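Local coordinates for protein thymidylate synthase 1 (Bacillus subtilis, PDB 1BKP) that probably catalyses, as a homodimer, the reductive methylation of dUMP to dTMP, with methylenetetrahydrofolate serving as both methyl donor and reductant, at residues I68-K78 against F253-F261. Numbering follows the deposited sequence.
Sequences IKELLWIWQLK and FYDFTIDDF
Q76 grips segment 253-261 with its side-chain amide. Its NE2 donates two nearly straight hydrogen bonds, to F256 O at 2.9 Å and to F253 O at 3.0 Å. Both acceptors lie close to the amide plane; NE2 lies in the carbonyl plane of F253 but is tilted 30° from that of F256. With CG anti to the backbone N (chi1 -167°), the extended chain carries the amide to the two carbonyls. A water donates to both Q76 OE1 and F256 O, closing a second link between the same two residues. Beside the amide, at the start of 253-261, K78 NZ hydrogen-bonds Y254 OH at 2.7 Å, the two side chains crossing at about a right angle. K78 also forms a salt bridge with D124, and Y254 OH a hydrogen bond with D127.

Apolar contacts flank the amide. I68 makes a CH-pi contact, CG2 over one face of the F261 ring, 4.1 Å from its centroid, and meets I258 CD1 at 3.6 Å. F253 CZ reaches W75 CB at 4.1 Å, while W75 O is buried at the ring edge, 3.6 Å from F253 CE2, without a hydrogen-bond partner. F253 and F256 also touch helix 188-206, where Y195 OH bonds W75 NE1.

The amide's two N-H groups thus satisfy two carbonyls and fix its rotation, holding the segment, which enters strand 261-264 through a 3-10 turn, along helix 64-75, with I68 packing at one end and W75 and Q76 at the other.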
loop_
_atom_site.group_PDB
_atom_site.type_symbol
_atom_site.label_atom_id
_atom_site.label_comp_id
_atom_site.label_asym_id
_atom_site.label_seq_id
_atom_site.Cartn_x
_atom_site.Cartn_y
_atom_site.Cartn_z
ATOM N N ILE A 68 8.435 3.091 -20.935
ATOM C CA ILE A 68 7.761 1.938 -21.510
ATOM C C ILE A 68 8.689 0.760 -21.695
ATOM O O ILE A 68 8.295 -0.386 -21.435
ATOM C CB ILE A 68 7.021 2.290 -22.780
ATOM C CG1 ILE A 68 6.009 3.348 -22.397
ATOM C CG2 ILE A 68 6.378 1.072 -23.434
ATOM C CD1 ILE A 68 5.235 3.937 -23.628
ATOM N N LYS A 69 9.939 1.012 -22.092
ATOM C CA LYS A 69 10.882 -0.129 -22.194
ATOM C C LYS A 69 11.096 -0.877 -20.884
ATOM O O LYS A 69 11.100 -2.154 -20.898
ATOM C CB LYS A 69 12.227 0.267 -22.845
ATOM C CG LYS A 69 12.116 0.572 -24.335
ATOM C CD LYS A 69 13.398 1.259 -24.781
ATOM C CE LYS A 69 13.400 1.477 -26.277
ATOM N NZ LYS A 69 14.593 2.270 -26.676
ATOM N N GLU A 70 11.339 -0.114 -19.789
ATOM C CA GLU A 70 11.555 -0.707 -18.458
ATOM C C GLU A 70 10.272 -1.390 -18.035
ATOM O O GLU A 70 10.322 -2.490 -17.519
ATOM C CB GLU A 70 11.903 0.371 -17.451
ATOM C CG GLU A 70 12.193 -0.140 -16.096
ATOM C CD GLU A 70 12.327 1.028 -15.156
ATOM O OE1 GLU A 70 13.385 1.680 -15.210
ATOM O OE2 GLU A 70 11.319 1.419 -14.559
ATOM N N LEU A 71 9.122 -0.777 -18.300
ATOM C CA LEU A 71 7.837 -1.481 -17.969
ATOM C C LEU A 71 7.751 -2.852 -18.647
ATOM O O LEU A 71 7.438 -3.847 -18.013
ATOM C CB LEU A 71 6.657 -0.605 -18.387
ATOM C CG LEU A 71 5.290 -1.198 -17.972
ATOM C CD1 LEU A 71 5.075 -0.997 -16.455
ATOM C CD2 LEU A 71 4.207 -0.542 -18.801
ATOM N N LEU A 72 8.083 -2.946 -19.951
ATOM C CA LEU A 72 7.985 -4.243 -20.662
ATOM C C LEU A 72 8.971 -5.293 -20.142
ATOM O O LEU A 72 8.640 -6.461 -20.015
ATOM C CB LEU A 72 8.199 -4.050 -22.175
ATOM C CG LEU A 72 7.153 -3.117 -22.838
ATOM C CD1 LEU A 72 7.606 -2.746 -24.342
ATOM C CD2 LEU A 72 5.807 -3.890 -22.853
ATOM N N TRP A 73 10.159 -4.841 -19.770
ATOM C CA TRP A 73 11.216 -5.706 -19.267
ATOM C C TRP A 73 10.667 -6.336 -17.942
ATOM O O TRP A 73 10.878 -7.520 -17.659
ATOM C CB TRP A 73 12.443 -4.820 -18.932
ATOM C CG TRP A 73 13.588 -5.508 -18.283
ATOM C CD1 TRP A 73 14.230 -6.616 -18.724
ATOM C CD2 TRP A 73 14.255 -5.123 -17.064
ATOM N NE1 TRP A 73 15.263 -6.962 -17.862
ATOM C CE2 TRP A 73 15.310 -6.040 -16.853
ATOM C CE3 TRP A 73 14.074 -4.092 -16.151
ATOM C CZ2 TRP A 73 16.167 -5.946 -15.770
ATOM C CZ3 TRP A 73 14.948 -3.998 -15.045
ATOM C CH2 TRP A 73 15.956 -4.894 -14.874
ATOM N N ILE A 74 10.151 -5.500 -17.037
ATOM C CA ILE A 74 9.618 -6.025 -15.773
ATOM C C ILE A 74 8.299 -6.875 -15.894
ATOM O O ILE A 74 8.210 -8.042 -15.357
ATOM C CB ILE A 74 9.321 -4.844 -14.791
ATOM C CG1 ILE A 74 10.642 -4.030 -14.470
ATOM C CG2 ILE A 74 8.746 -5.375 -13.406
ATOM C CD1 ILE A 74 10.214 -2.556 -13.889
ATOM N N TRP A 75 7.302 -6.313 -16.561
ATOM C CA TRP A 75 5.966 -6.925 -16.615
ATOM C C TRP A 75 5.665 -7.890 -17.762
ATOM O O TRP A 75 4.904 -8.827 -17.553
ATOM C CB TRP A 75 4.899 -5.828 -16.691
ATOM C CG TRP A 75 4.652 -5.150 -15.327
ATOM C CD1 TRP A 75 5.439 -4.206 -14.664
ATOM C CD2 TRP A 75 3.574 -5.482 -14.445
ATOM N NE1 TRP A 75 4.886 -3.949 -13.416
ATOM C CE2 TRP A 75 3.741 -4.703 -13.257
ATOM C CE3 TRP A 75 2.475 -6.347 -14.554
ATOM C CZ2 TRP A 75 2.837 -4.770 -12.186
ATOM C CZ3 TRP A 75 1.552 -6.409 -13.462
ATOM C CH2 TRP A 75 1.746 -5.627 -12.312
ATOM N N GLN A 76 6.319 -7.715 -18.907
ATOM C CA GLN A 76 6.055 -8.539 -20.078
ATOM C C GLN A 76 7.112 -9.613 -20.233
ATOM O O GLN A 76 6.779 -10.800 -20.246
ATOM C CB GLN A 76 5.994 -7.691 -21.355
ATOM C CG GLN A 76 5.426 -8.484 -22.494
ATOM C CD GLN A 76 5.674 -7.766 -23.779
ATOM O OE1 GLN A 76 6.806 -7.537 -24.115
ATOM N NE2 GLN A 76 4.599 -7.296 -24.456
ATOM N N LEU A 77 8.401 -9.239 -20.264
ATOM C CA LEU A 77 9.445 -10.249 -20.370
ATOM C C LEU A 77 9.624 -10.871 -18.985
ATOM O O LEU A 77 10.161 -12.000 -18.842
ATOM C CB LEU A 77 10.784 -9.601 -20.807
ATOM C CG LEU A 77 10.745 -8.642 -22.041
ATOM C CD1 LEU A 77 12.235 -8.307 -22.504
ATOM C CD2 LEU A 77 9.958 -9.133 -23.130
ATOM N N LYS A 78 9.296 -10.132 -17.928
ATOM C CA LYS A 78 9.462 -10.642 -16.547
ATOM C C LYS A 78 10.872 -11.092 -16.378
ATOM O O LYS A 78 11.159 -12.209 -15.865
ATOM C CB LYS A 78 8.475 -11.806 -16.273
ATOM C CG LYS A 78 7.055 -11.307 -16.196
ATOM C CD LYS A 78 5.895 -12.395 -16.175
ATOM C CE LYS A 78 5.636 -13.034 -17.493
ATOM N NZ LYS A 78 4.331 -13.842 -17.581
ATOM N N PHE A 253 -1.541 -9.383 -24.131
ATOM C CA PHE A 253 -0.533 -8.623 -23.405
ATOM C C PHE A 253 0.936 -8.921 -23.859
ATOM O O PHE A 253 1.817 -8.062 -23.823
ATOM C CB PHE A 253 -0.666 -8.995 -21.922
ATOM C CG PHE A 253 0.219 -8.169 -21.010
ATOM C CD1 PHE A 253 -0.114 -6.832 -20.723
ATOM C CD2 PHE A 253 1.382 -8.720 -20.465
ATOM C CE1 PHE A 253 0.722 -6.044 -19.887
ATOM C CE2 PHE A 253 2.172 -7.937 -19.655
ATOM C CZ PHE A 253 1.842 -6.605 -19.366
ATOM N N TYR A 254 1.174 -10.145 -24.282
ATOM C CA TYR A 254 2.493 -10.554 -24.666
ATOM C C TYR A 254 2.843 -10.202 -26.100
ATOM O O TYR A 254 3.970 -10.419 -26.480
ATOM C CB TYR A 254 2.687 -12.035 -24.422
ATOM C CG TYR A 254 2.531 -12.320 -22.964
ATOM C CD1 TYR A 254 3.564 -12.018 -22.075
ATOM C CD2 TYR A 254 1.354 -12.851 -22.466
ATOM C CE1 TYR A 254 3.417 -12.244 -20.680
ATOM C CE2 TYR A 254 1.185 -13.079 -21.077
ATOM C CZ TYR A 254 2.213 -12.778 -20.199
ATOM O OH TYR A 254 2.068 -12.975 -18.844
ATOM N N ASP A 255 1.963 -9.460 -26.783
ATOM C CA ASP A 255 2.241 -9.080 -28.165
ATOM C C ASP A 255 2.704 -7.636 -28.305
ATOM O O ASP A 255 3.146 -7.229 -29.372
ATOM C CB ASP A 255 0.973 -9.237 -29.026
ATOM C CG ASP A 255 0.676 -10.670 -29.353
ATOM O OD1 ASP A 255 1.596 -11.507 -29.188
ATOM O OD2 ASP A 255 -0.497 -10.967 -29.726
ATOM N N PHE A 256 2.620 -6.845 -27.245
ATOM C CA PHE A 256 2.959 -5.439 -27.321
ATOM C C PHE A 256 4.467 -5.243 -27.494
ATOM O O PHE A 256 5.250 -6.046 -27.014
ATOM C CB PHE A 256 2.504 -4.709 -26.022
ATOM C CG PHE A 256 1.028 -4.369 -25.967
ATOM C CD1 PHE A 256 0.538 -3.317 -26.728
ATOM C CD2 PHE A 256 0.165 -5.067 -25.103
ATOM C CE1 PHE A 256 -0.816 -2.912 -26.658
ATOM C CE2 PHE A 256 -1.186 -4.733 -24.968
ATOM C CZ PHE A 256 -1.708 -3.617 -25.761
ATOM N N THR A 257 4.876 -4.277 -28.298
ATOM C CA THR A 257 6.308 -4.062 -28.456
ATOM C C THR A 257 6.363 -2.566 -28.373
ATOM O O THR A 257 5.314 -1.908 -28.447
ATOM C CB THR A 257 6.897 -4.512 -29.901
ATOM O OG1 THR A 257 6.258 -3.745 -30.947
ATOM C CG2 THR A 257 6.749 -6.025 -30.168
ATOM N N ILE A 258 7.585 -2.009 -28.346
ATOM C CA ILE A 258 7.755 -0.541 -28.255
ATOM C C ILE A 258 7.137 0.228 -29.390
ATOM O O ILE A 258 6.610 1.303 -29.173
ATOM C CB ILE A 258 9.280 -0.164 -27.977
ATOM C CG1 ILE A 258 9.380 1.286 -27.566
ATOM C CG2 ILE A 258 10.145 -0.492 -29.123
ATOM C CD1 ILE A 258 8.586 1.588 -26.216
ATOM N N ASP A 259 7.103 -0.333 -30.608
ATOM C CA ASP A 259 6.499 0.359 -31.737
ATOM C C ASP A 259 4.998 0.425 -31.643
ATOM O O ASP A 259 4.412 1.192 -32.358
ATOM C CB ASP A 259 6.944 -0.322 -33.035
ATOM C CG ASP A 259 8.486 -0.476 -33.059
ATOM O OD1 ASP A 259 9.163 0.610 -32.947
ATOM O OD2 ASP A 259 8.983 -1.648 -32.974
ATOM N N ASP A 260 4.398 -0.140 -30.575
ATOM C CA ASP A 260 2.924 -0.050 -30.492
ATOM C C ASP A 260 2.440 1.182 -29.677
ATOM O O ASP A 260 1.255 1.308 -29.375
ATOM C CB ASP A 260 2.321 -1.336 -29.878
ATOM C CG ASP A 260 2.479 -2.525 -30.778
ATOM O OD1 ASP A 260 2.287 -2.388 -31.985
ATOM O OD2 ASP A 260 2.841 -3.601 -30.318
ATOM N N PHE A 261 3.380 2.075 -29.324
ATOM C CA PHE A 261 3.059 3.203 -28.475
ATOM C C PHE A 261 3.618 4.469 -29.123
ATOM O O PHE A 261 4.755 4.483 -29.470
ATOM C CB PHE A 261 3.806 3.011 -27.136
ATOM C CG PHE A 261 3.364 1.782 -26.358
ATOM C CD1 PHE A 261 2.236 1.829 -25.563
ATOM C CD2 PHE A 261 4.045 0.623 -26.474
ATOM C CE1 PHE A 261 1.786 0.682 -24.883
ATOM C CE2 PHE A 261 3.635 -0.570 -25.790
ATOM C CZ PHE A 261 2.452 -0.519 -24.973
HETATM O O HOH W 1 8.127 -6.721 -26.272
#